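Local atomic coordinates of uncharacterized protein (Staphylococcus aureus subsp. aureus Mu50, PDB entry 4QXZ), a protein that is of unknown function but folds into a beta-barrel core resembling type VI secretion system proteins, joined to a pair of helices. Residues E74-V86 with P95-N107. Numbering follows the deposited sequence.
Sequences EYQDNEQLLDIRV and PALFESTVKSIKN
The Phe98 ring meets Ile84 and Val86 of the paired strand obliquely, Phe98 CD1 lying 3.8 Å from Val86 CG2, while Trp58 packs against it edge-to-face. Phe98 CG, anti to the carbonyl carbon (chi1 -59°), carries the ring to Val86; strand pairing sets Phe98 CB 3.7 Å from Ile84 CG1. Leu82 CD2 sits 3.7 Å above the Tyr75 ring, over its centre. Across the sheet from Phe98, the Arg85 guanidinium holds Asp83 end-on: NH1 reaches Asp83 OD1 in the guanidinium plane, and NH2 forms a salt bridge to Asp83 OD2, both oxygens being met from above the carboxylate plane. The Tyr121 hydroxyl hydrogen-bonds to Asp83 OD1 and the backbone N of Lys158 to Asp83 OD2. Leu97 CD2 covers Arg85 CD at 3.5 Å.

Six backbone bonds join the antiparallel strands, from Leu82-Ser100 to Val86-Ala96. Beyond this ladder, Val102 CG2 touches Tyr75 CB of helix 69-77 at 3.9 Å and Leu82 CD1, and Gln76 NE2 reaches Lys103 O by a weak bond, beside the beta bulge at Lys103 and Ser104. Beta-branched Ile84, Val86 and Val102 suit extended strands and an apolar face; the buried Arg85 charge is probably balanced by Asp83, with Ser155 O another partner of NH2.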
# COMPACT_ATOMS: atom_id res chain seq x y z
N GLU A 74 -13.85 3.96 -23.13
CA GLU A 74 -13.46 4.90 -24.19
C GLU A 74 -12.04 5.46 -24.01
O GLU A 74 -11.38 5.74 -25.01
CB GLU A 74 -14.46 6.06 -24.33
CG GLU A 74 -14.13 6.98 -25.50
CD GLU A 74 -15.12 8.12 -25.70
OE1 GLU A 74 -15.75 8.55 -24.70
OE2 GLU A 74 -15.26 8.58 -26.86
N TYR A 75 -11.59 5.65 -22.77
CA TYR A 75 -10.20 6.08 -22.52
C TYR A 75 -9.21 5.03 -22.99
O TYR A 75 -8.17 5.35 -23.55
CB TYR A 75 -9.94 6.38 -21.03
CG TYR A 75 -10.59 7.65 -20.50
CD1 TYR A 75 -10.79 8.75 -21.32
CD2 TYR A 75 -10.98 7.75 -19.17
CE1 TYR A 75 -11.37 9.91 -20.85
CE2 TYR A 75 -11.54 8.91 -18.68
CZ TYR A 75 -11.73 9.99 -19.54
OH TYR A 75 -12.31 11.16 -19.12
N GLN A 76 -9.54 3.77 -22.72
CA GLN A 76 -8.69 2.66 -23.13
C GLN A 76 -8.64 2.54 -24.65
O GLN A 76 -7.56 2.38 -25.24
CB GLN A 76 -9.19 1.37 -22.52
CG GLN A 76 -8.24 0.19 -22.67
CD GLN A 76 -8.82 -1.09 -22.09
OE1 GLN A 76 -10.04 -1.24 -21.93
NE2 GLN A 76 -7.95 -2.03 -21.77
N ASP A 77 -9.81 2.63 -25.29
CA ASP A 77 -9.91 2.47 -26.74
C ASP A 77 -9.18 3.56 -27.54
O ASP A 77 -8.65 3.29 -28.60
CB ASP A 77 -11.39 2.43 -27.20
CG ASP A 77 -12.10 1.15 -26.78
OD1 ASP A 77 -11.41 0.16 -26.40
OD2 ASP A 77 -13.35 1.14 -26.82
N ASN A 78 -9.16 4.78 -27.02
CA ASN A 78 -8.49 5.89 -27.67
C ASN A 78 -7.05 6.06 -27.22
O ASN A 78 -6.35 6.94 -27.72
CB ASN A 78 -9.26 7.17 -27.39
CG ASN A 78 -10.61 7.19 -28.09
OD1 ASN A 78 -10.80 6.47 -29.07
ND2 ASN A 78 -11.54 8.02 -27.60
N GLU A 79 -6.61 5.21 -26.29
CA GLU A 79 -5.32 5.38 -25.59
C GLU A 79 -5.13 6.80 -25.03
O GLU A 79 -4.04 7.36 -25.06
CB GLU A 79 -4.16 4.99 -26.51
CG GLU A 79 -4.34 3.58 -27.06
CD GLU A 79 -3.05 2.96 -27.59
OE1 GLU A 79 -1.96 3.27 -27.07
OE2 GLU A 79 -3.14 2.15 -28.54
N GLN A 80 -6.23 7.36 -24.52
CA GLN A 80 -6.27 8.69 -23.93
C GLN A 80 -5.20 8.93 -22.88
O GLN A 80 -5.07 8.15 -21.95
CB GLN A 80 -7.61 8.86 -23.24
CG GLN A 80 -7.84 10.26 -22.73
CD GLN A 80 -8.05 11.21 -23.86
OE1 GLN A 80 -7.24 12.10 -24.12
NE2 GLN A 80 -9.14 11.01 -24.59
N LEU A 81 -4.48 10.03 -23.01
CA LEU A 81 -3.51 10.46 -22.01
C LEU A 81 -4.26 11.20 -20.91
O LEU A 81 -4.94 12.19 -21.18
CB LEU A 81 -2.44 11.36 -22.63
CG LEU A 81 -1.57 10.64 -23.66
CD1 LEU A 81 -0.60 11.57 -24.38
CD2 LEU A 81 -0.80 9.51 -22.98
N LEU A 82 -4.15 10.69 -19.69
CA LEU A 82 -4.95 11.20 -18.57
C LEU A 82 -4.05 11.87 -17.53
O LEU A 82 -3.04 11.31 -17.15
CB LEU A 82 -5.73 10.06 -17.90
CG LEU A 82 -6.74 9.33 -18.79
CD1 LEU A 82 -7.26 8.08 -18.09
CD2 LEU A 82 -7.89 10.24 -19.15
N ASP A 83 -4.44 13.07 -17.11
CA ASP A 83 -3.71 13.83 -16.11
C ASP A 83 -4.39 13.56 -14.76
O ASP A 83 -5.50 14.05 -14.47
CB ASP A 83 -3.73 15.32 -16.45
CG ASP A 83 -2.69 16.14 -15.68
OD1 ASP A 83 -1.66 15.59 -15.20
OD2 ASP A 83 -2.89 17.38 -15.57
N ILE A 84 -3.73 12.78 -13.93
CA ILE A 84 -4.37 12.29 -12.71
C ILE A 84 -3.66 12.74 -11.44
O ILE A 84 -2.47 13.09 -11.45
CB ILE A 84 -4.49 10.75 -12.70
CG1 ILE A 84 -3.14 10.07 -12.55
CG2 ILE A 84 -5.19 10.27 -13.95
CD1 ILE A 84 -3.23 8.56 -12.35
N ARG A 85 -4.44 12.77 -10.37
CA ARG A 85 -3.98 13.11 -9.04
C ARG A 85 -4.26 11.91 -8.15
O ARG A 85 -5.37 11.39 -8.14
CB ARG A 85 -4.74 14.31 -8.51
CG ARG A 85 -4.74 15.51 -9.42
CD ARG A 85 -3.35 16.14 -9.50
NE ARG A 85 -3.31 17.14 -10.57
CZ ARG A 85 -2.92 16.92 -11.82
NH1 ARG A 85 -2.51 15.72 -12.23
NH2 ARG A 85 -2.95 17.93 -12.68
N VAL A 86 -3.24 11.47 -7.42
CA VAL A 86 -3.38 10.32 -6.52
C VAL A 86 -2.88 10.72 -5.11
O VAL A 86 -1.74 11.16 -4.95
CB VAL A 86 -2.57 9.11 -7.04
CG1 VAL A 86 -2.88 7.87 -6.22
CG2 VAL A 86 -2.83 8.87 -8.52
N PRO A 95 -1.57 15.50 -3.24
CA PRO A 95 -1.61 14.59 -4.37
C PRO A 95 -0.26 14.43 -5.00
O PRO A 95 0.50 15.37 -5.04
CB PRO A 95 -2.53 15.30 -5.38
CG PRO A 95 -3.16 16.43 -4.68
CD PRO A 95 -2.42 16.69 -3.42
N ALA A 96 0.05 13.23 -5.48
CA ALA A 96 1.11 13.07 -6.45
C ALA A 96 0.53 13.24 -7.86
O ALA A 96 -0.66 13.02 -8.10
CB ALA A 96 1.76 11.71 -6.30
N LEU A 97 1.38 13.65 -8.79
CA LEU A 97 0.93 14.01 -10.12
C LEU A 97 1.43 12.95 -11.10
O LEU A 97 2.61 12.65 -11.10
CB LEU A 97 1.47 15.38 -10.50
CG LEU A 97 1.46 16.46 -9.40
CD1 LEU A 97 2.04 17.76 -9.93
CD2 LEU A 97 0.06 16.72 -8.87
N PHE A 98 0.52 12.36 -11.89
CA PHE A 98 0.91 11.40 -12.92
C PHE A 98 0.26 11.69 -14.26
O PHE A 98 -0.82 12.28 -14.35
CB PHE A 98 0.51 9.99 -12.54
CG PHE A 98 1.09 9.50 -11.26
CD1 PHE A 98 0.50 9.82 -10.05
CD2 PHE A 98 2.21 8.69 -11.26
CE1 PHE A 98 1.03 9.37 -8.87
CE2 PHE A 98 2.74 8.23 -10.08
CZ PHE A 98 2.15 8.56 -8.88
N GLU A 99 0.93 11.22 -15.30
CA GLU A 99 0.35 11.16 -16.62
C GLU A 99 0.16 9.68 -16.89
O GLU A 99 1.12 8.90 -16.76
CB GLU A 99 1.28 11.80 -17.66
CG GLU A 99 0.71 11.84 -19.08
CD GLU A 99 1.63 12.53 -20.10
OE1 GLU A 99 2.75 12.94 -19.68
OE2 GLU A 99 1.27 12.67 -21.31
N SER A 100 -1.05 9.28 -17.27
CA SER A 100 -1.33 7.86 -17.44
C SER A 100 -2.30 7.48 -18.55
O SER A 100 -3.03 8.33 -19.11
CB SER A 100 -1.85 7.28 -16.11
OG SER A 100 -3.13 7.76 -15.81
N THR A 101 -2.30 6.18 -18.85
CA THR A 101 -3.25 5.55 -19.77
C THR A 101 -3.87 4.31 -19.13
O THR A 101 -3.22 3.62 -18.32
CB THR A 101 -2.57 5.10 -21.07
OG1 THR A 101 -1.43 4.31 -20.74
CG2 THR A 101 -2.09 6.30 -21.89
N VAL A 102 -5.11 4.01 -19.51
CA VAL A 102 -5.77 2.79 -19.03
C VAL A 102 -5.18 1.55 -19.72
O VAL A 102 -5.16 1.47 -20.95
CB VAL A 102 -7.28 2.83 -19.25
CG1 VAL A 102 -7.94 1.60 -18.63
CG2 VAL A 102 -7.87 4.12 -18.67
N LYS A 103 -4.72 0.60 -18.91
CA LYS A 103 -4.05 -0.60 -19.39
C LYS A 103 -5.01 -1.80 -19.46
O LYS A 103 -4.95 -2.58 -20.41
CB LYS A 103 -2.92 -0.94 -18.45
CG LYS A 103 -1.97 -1.99 -18.96
CD LYS A 103 -0.99 -2.35 -17.85
CE LYS A 103 0.43 -2.44 -18.38
NZ LYS A 103 0.59 -3.56 -19.35
N SER A 104 -5.87 -1.95 -18.45
CA SER A 104 -6.85 -3.03 -18.43
C SER A 104 -8.06 -2.68 -17.56
O SER A 104 -7.95 -1.89 -16.62
CB SER A 104 -6.21 -4.35 -17.96
OG SER A 104 -5.96 -4.37 -16.57
N ILE A 105 -9.21 -3.24 -17.91
CA ILE A 105 -10.46 -3.04 -17.17
C ILE A 105 -11.10 -4.40 -16.91
O ILE A 105 -11.13 -5.26 -17.79
CB ILE A 105 -11.47 -2.19 -17.95
CG1 ILE A 105 -10.82 -0.88 -18.41
CG2 ILE A 105 -12.69 -1.88 -17.10
CD1 ILE A 105 -11.70 -0.05 -19.33
N LYS A 106 -11.60 -4.58 -15.70
CA LYS A 106 -12.40 -5.73 -15.35
C LYS A 106 -13.74 -5.25 -14.81
O LYS A 106 -13.79 -4.58 -13.78
CB LYS A 106 -11.69 -6.51 -14.27
CG LYS A 106 -10.57 -7.38 -14.78
CD LYS A 106 -10.41 -8.56 -13.84
CE LYS A 106 -9.67 -9.71 -14.48
NZ LYS A 106 -8.21 -9.47 -14.49
N ASN A 107 -14.83 -5.61 -15.47
CA ASN A 107 -16.15 -5.24 -14.99
C ASN A 107 -16.77 -6.30 -14.11
O ASN A 107 -16.73 -7.45 -14.42
CB ASN A 107 -17.07 -4.94 -16.14
CG ASN A 107 -18.35 -4.31 -15.70
OD1 ASN A 107 -18.62 -4.23 -14.53
ND2 ASN A 107 -19.16 -3.89 -16.64